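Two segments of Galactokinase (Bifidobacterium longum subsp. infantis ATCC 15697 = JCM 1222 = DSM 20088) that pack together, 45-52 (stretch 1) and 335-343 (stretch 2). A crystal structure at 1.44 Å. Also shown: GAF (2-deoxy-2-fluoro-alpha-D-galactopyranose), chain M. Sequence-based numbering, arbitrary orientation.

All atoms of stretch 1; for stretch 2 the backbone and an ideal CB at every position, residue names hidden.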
# COMPACT_ATOMS: atom_id res chain seq x y z
N GLY A 45 11.38 2.62 1.26
CA GLY A 45 11.01 2.82 2.66
C GLY A 45 10.05 1.75 3.07
O GLY A 45 8.90 2.02 3.39
N GLU A 46 10.54 0.54 3.05
CA GLU A 46 9.76 -0.66 3.25
C GLU A 46 10.01 -1.21 4.65
O GLU A 46 11.14 -1.22 5.17
CB GLU A 46 10.13 -1.71 2.21
CG GLU A 46 8.97 -2.58 1.80
CD GLU A 46 7.99 -1.79 0.91
OE1 GLU A 46 6.97 -1.29 1.46
OE2 GLU A 46 8.28 -1.62 -0.32
N HIS A 47 8.91 -1.54 5.27
CA HIS A 47 8.90 -2.03 6.64
C HIS A 47 9.41 -0.96 7.60
O HIS A 47 10.02 -1.32 8.63
CB HIS A 47 9.55 -3.36 6.71
CG HIS A 47 8.72 -4.48 6.24
ND1 HIS A 47 7.69 -5.03 7.00
CD2 HIS A 47 8.69 -5.13 5.03
CE1 HIS A 47 7.12 -5.97 6.26
NE2 HIS A 47 7.69 -6.04 5.09
N THR A 48 9.13 0.28 7.30
CA THR A 48 9.51 1.42 8.12
C THR A 48 8.28 2.12 8.69
O THR A 48 8.41 2.80 9.70
CB THR A 48 10.30 2.43 7.29
OG1 THR A 48 9.55 2.83 6.14
CG2 THR A 48 11.62 1.89 6.82
N ASP A 49 7.11 1.99 8.08
CA ASP A 49 5.94 2.74 8.56
C ASP A 49 5.62 2.47 10.03
O ASP A 49 5.42 3.45 10.80
CB ASP A 49 4.76 2.58 7.64
CG ASP A 49 4.16 1.21 7.42
OD1 ASP A 49 4.84 0.24 7.73
OD2 ASP A 49 2.99 1.18 6.96
N TYR A 50 5.53 1.21 10.42
CA TYR A 50 5.13 0.84 11.79
C TYR A 50 6.32 1.04 12.73
O TYR A 50 6.13 0.90 13.94
CB TYR A 50 4.60 -0.60 11.81
CG TYR A 50 5.48 -1.67 11.20
CD1 TYR A 50 6.61 -2.12 11.90
CD2 TYR A 50 5.18 -2.23 9.96
CE1 TYR A 50 7.46 -3.08 11.36
CE2 TYR A 50 5.98 -3.24 9.42
CZ TYR A 50 7.12 -3.65 10.13
OH TYR A 50 7.89 -4.64 9.60
N ASN A 51 7.49 1.43 12.20
CA ASN A 51 8.67 1.85 13.01
C ASN A 51 8.80 3.39 13.07
O ASN A 51 9.89 3.86 13.44
CB ASN A 51 9.92 1.22 12.41
CG ASN A 51 9.97 -0.28 12.64
OD1 ASN A 51 9.84 -0.69 13.79
ND2 ASN A 51 10.10 -1.06 11.56
N ALA A 52 7.77 4.14 12.68
CA ALA A 52 7.75 5.63 12.71
C ALA A 52 8.79 6.18 11.70
O ALA A 52 9.36 7.26 11.92
CB ALA A 52 8.00 6.16 14.12
N UNK A 335 18.45 -5.56 1.19
CA UNK A 335 18.25 -5.52 2.64
C UNK A 335 16.99 -6.32 3.01
O UNK A 335 16.99 -7.02 4.01
CB UNK A 335 18.14 -4.08 3.13
N UNK A 336 15.91 -6.13 2.27
CA UNK A 336 14.66 -6.86 2.53
C UNK A 336 14.89 -8.36 2.38
O UNK A 336 14.29 -9.11 3.12
CB UNK A 336 13.55 -6.40 1.58
N UNK A 337 15.75 -8.77 1.45
CA UNK A 337 15.99 -10.22 1.25
C UNK A 337 16.90 -10.78 2.34
O UNK A 337 16.54 -11.87 2.90
CB UNK A 337 16.61 -10.48 -0.12
N UNK A 338 18.01 -10.11 2.62
CA UNK A 338 19.03 -10.68 3.53
C UNK A 338 18.77 -10.36 4.99
O UNK A 338 19.00 -11.23 5.85
CB UNK A 338 20.42 -10.17 3.15
N UNK A 339 18.45 -9.12 5.29
CA UNK A 339 18.30 -8.67 6.69
C UNK A 339 16.86 -8.84 7.14
O UNK A 339 16.66 -9.17 8.28
CB UNK A 339 18.73 -7.21 6.85
N UNK A 340 15.90 -8.36 6.36
CA UNK A 340 14.48 -8.45 6.78
C UNK A 340 13.83 -9.79 6.44
O UNK A 340 12.84 -10.19 7.15
CB UNK A 340 13.67 -7.33 6.12
N UNK A 341 14.42 -10.55 5.52
CA UNK A 341 13.99 -11.95 5.22
C UNK A 341 12.49 -11.94 4.89
O UNK A 341 11.74 -12.77 5.43
CB UNK A 341 14.27 -12.89 6.40
N UNK A 342 12.08 -11.04 3.98
CA UNK A 342 10.65 -11.00 3.54
C UNK A 342 10.52 -11.26 2.04
O UNK A 342 9.48 -10.98 1.50
CB UNK A 342 10.02 -9.65 3.88
N UNK A 343 11.56 -11.75 1.39
CA UNK A 343 11.45 -12.09 -0.04
C UNK A 343 11.24 -13.60 -0.19
O UNK A 343 11.33 -14.37 0.79
CB UNK A 343 12.70 -11.64 -0.81
C1 GAF M . 2.29 -3.94 4.07
C2 GAF M . 1.59 -3.04 5.06
F2 GAF M . 0.27 -3.01 4.76
C3 GAF M . 2.15 -1.64 5.06
O3 GAF M . 1.66 -0.94 6.16
C4 GAF M . 3.71 -1.66 5.17
O4 GAF M . 4.17 -2.06 6.46
C5 GAF M . 4.26 -2.55 4.12
O5 GAF M . 3.71 -3.85 4.26
C6 GAF M . 5.77 -2.67 4.15
O6 GAF M . 6.39 -1.41 3.90
O1 GAF M . 1.86 -3.45 2.81

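Position 335 lies in a helix, and its CA-to-CB bond is out of reach of stretch 1. Nothing there selects a side chain, so any helix-tolerant residue would do; it is Ser 335, whose OG hydrogen-bonds elsewhere in the structure.

At 336 the CA-to-CB bond points toward stretch 1, yet the ideal CB has nothing of that segment within 5.5 Å. Across the gap lie the CB of Glu 46 and the ring of His 47, while the Glu 46 carboxylate leads away toward the sugar, so what faces this position is mainly carbon. A long aliphatic chain such as leucine, isoleucine or methionine would bridge the space; alanine would fall short. The residue is Leu 336. Its CD1 comes within 3.8 Å of Glu 46 CB and its CD2 within 3.9 Å of His 47 CD2, so the forked end touches both neighbours.

Positions 337, 338 and 339 are out of reach of stretch 1, which therefore places no demand on them. Small or polar residues are equally plausible; they are Ala 337, Ala 338 and Asp 339, the last with both carboxylate oxygens hydrogen-bonded elsewhere in the structure.

At 340 the CA-to-CB bond again points toward stretch 1, and again the ideal CB touches nothing, so a useful side chain must be long. Two features await it: the face of the His 47 ring opposite the one covered by C6 of the bound sugar, and, farther on, the hydroxyl of Tyr 50. That hydroxyl already shares a hydrogen bond with His 47, Tyr 50 OH lying 2.6 Å from His 47 ND1. Phenylalanine could cover the imidazole, and a long polar chain might reach the hydroxyl, but a tyrosine can do both. Tyr 340 is the residue found. Its CE2 sits over the ring face, 3.2 Å from His 47 CG; the two rings meet obliquely, with planes at 41° and centroids 4.7 Å apart. Its OH forms a 2.7 Å hydrogen bond with Tyr 50 OH, extending the link from the histidine into a chain of three side chains. Either hydroxyl could be the donor.

Position 341 is the first after the helix to leave helical angles, and its phi is positive (55°/50°). Glycine is comfortable in such a conformation, and asparagine or aspartate often adopts it, but other residues can as well. Here it is Glu 341, out of reach of stretch 1.

Position 342 points back toward stretch 1, and its ideal CB is already 4.5 Å from His 47 NE2. With the imidazole so near, a compact side chain suffices: valine, threonine or alanine would suit. Val 342 places CG1 4.2 Å from His 47 NE2, an oblique van der Waals contact beside Leu 336 and Tyr 340 on the same histidine.

Position 343 is out of reach, in an extended conformation (-100°/170°) that favours beta-branched residues among many others. It is Thr 343, with OG1 hydrogen-bonded elsewhere in the structure.

Stretch 2, residues 335-343: SLAADYEVT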
# COMPACT_ATOMS: atom_id res chain seq x y z
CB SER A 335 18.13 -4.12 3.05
OG SER A 335 17.99 -3.98 4.45
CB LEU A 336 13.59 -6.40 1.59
CG LEU A 336 13.05 -5.02 1.93
CD1 LEU A 336 12.37 -4.36 0.75
CD2 LEU A 336 12.17 -4.99 3.17
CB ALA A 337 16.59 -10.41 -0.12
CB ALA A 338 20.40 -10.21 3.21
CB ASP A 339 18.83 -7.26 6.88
CG ASP A 339 20.35 -7.25 7.05
OD1 ASP A 339 20.95 -8.33 7.46
OD2 ASP A 339 20.96 -6.20 6.85
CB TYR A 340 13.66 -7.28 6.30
CG TYR A 340 12.77 -6.68 7.35
CD1 TYR A 340 13.33 -6.10 8.50
CD2 TYR A 340 11.37 -6.73 7.25
CE1 TYR A 340 12.56 -5.59 9.49
CE2 TYR A 340 10.59 -6.18 8.27
CZ TYR A 340 11.18 -5.58 9.36
OH TYR A 340 10.41 -5.05 10.36
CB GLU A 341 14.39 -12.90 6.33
CG GLU A 341 15.89 -13.03 6.46
CD GLU A 341 16.20 -14.10 7.48
OE1 GLU A 341 16.18 -13.77 8.71
OE2 GLU A 341 16.26 -15.29 7.06
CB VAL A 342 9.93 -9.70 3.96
CG1 VAL A 342 9.93 -9.53 5.46
CG2 VAL A 342 10.53 -8.49 3.25
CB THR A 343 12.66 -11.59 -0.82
OG1 THR A 343 13.81 -12.37 -0.49
CG2 THR A 343 12.89 -10.10 -0.66
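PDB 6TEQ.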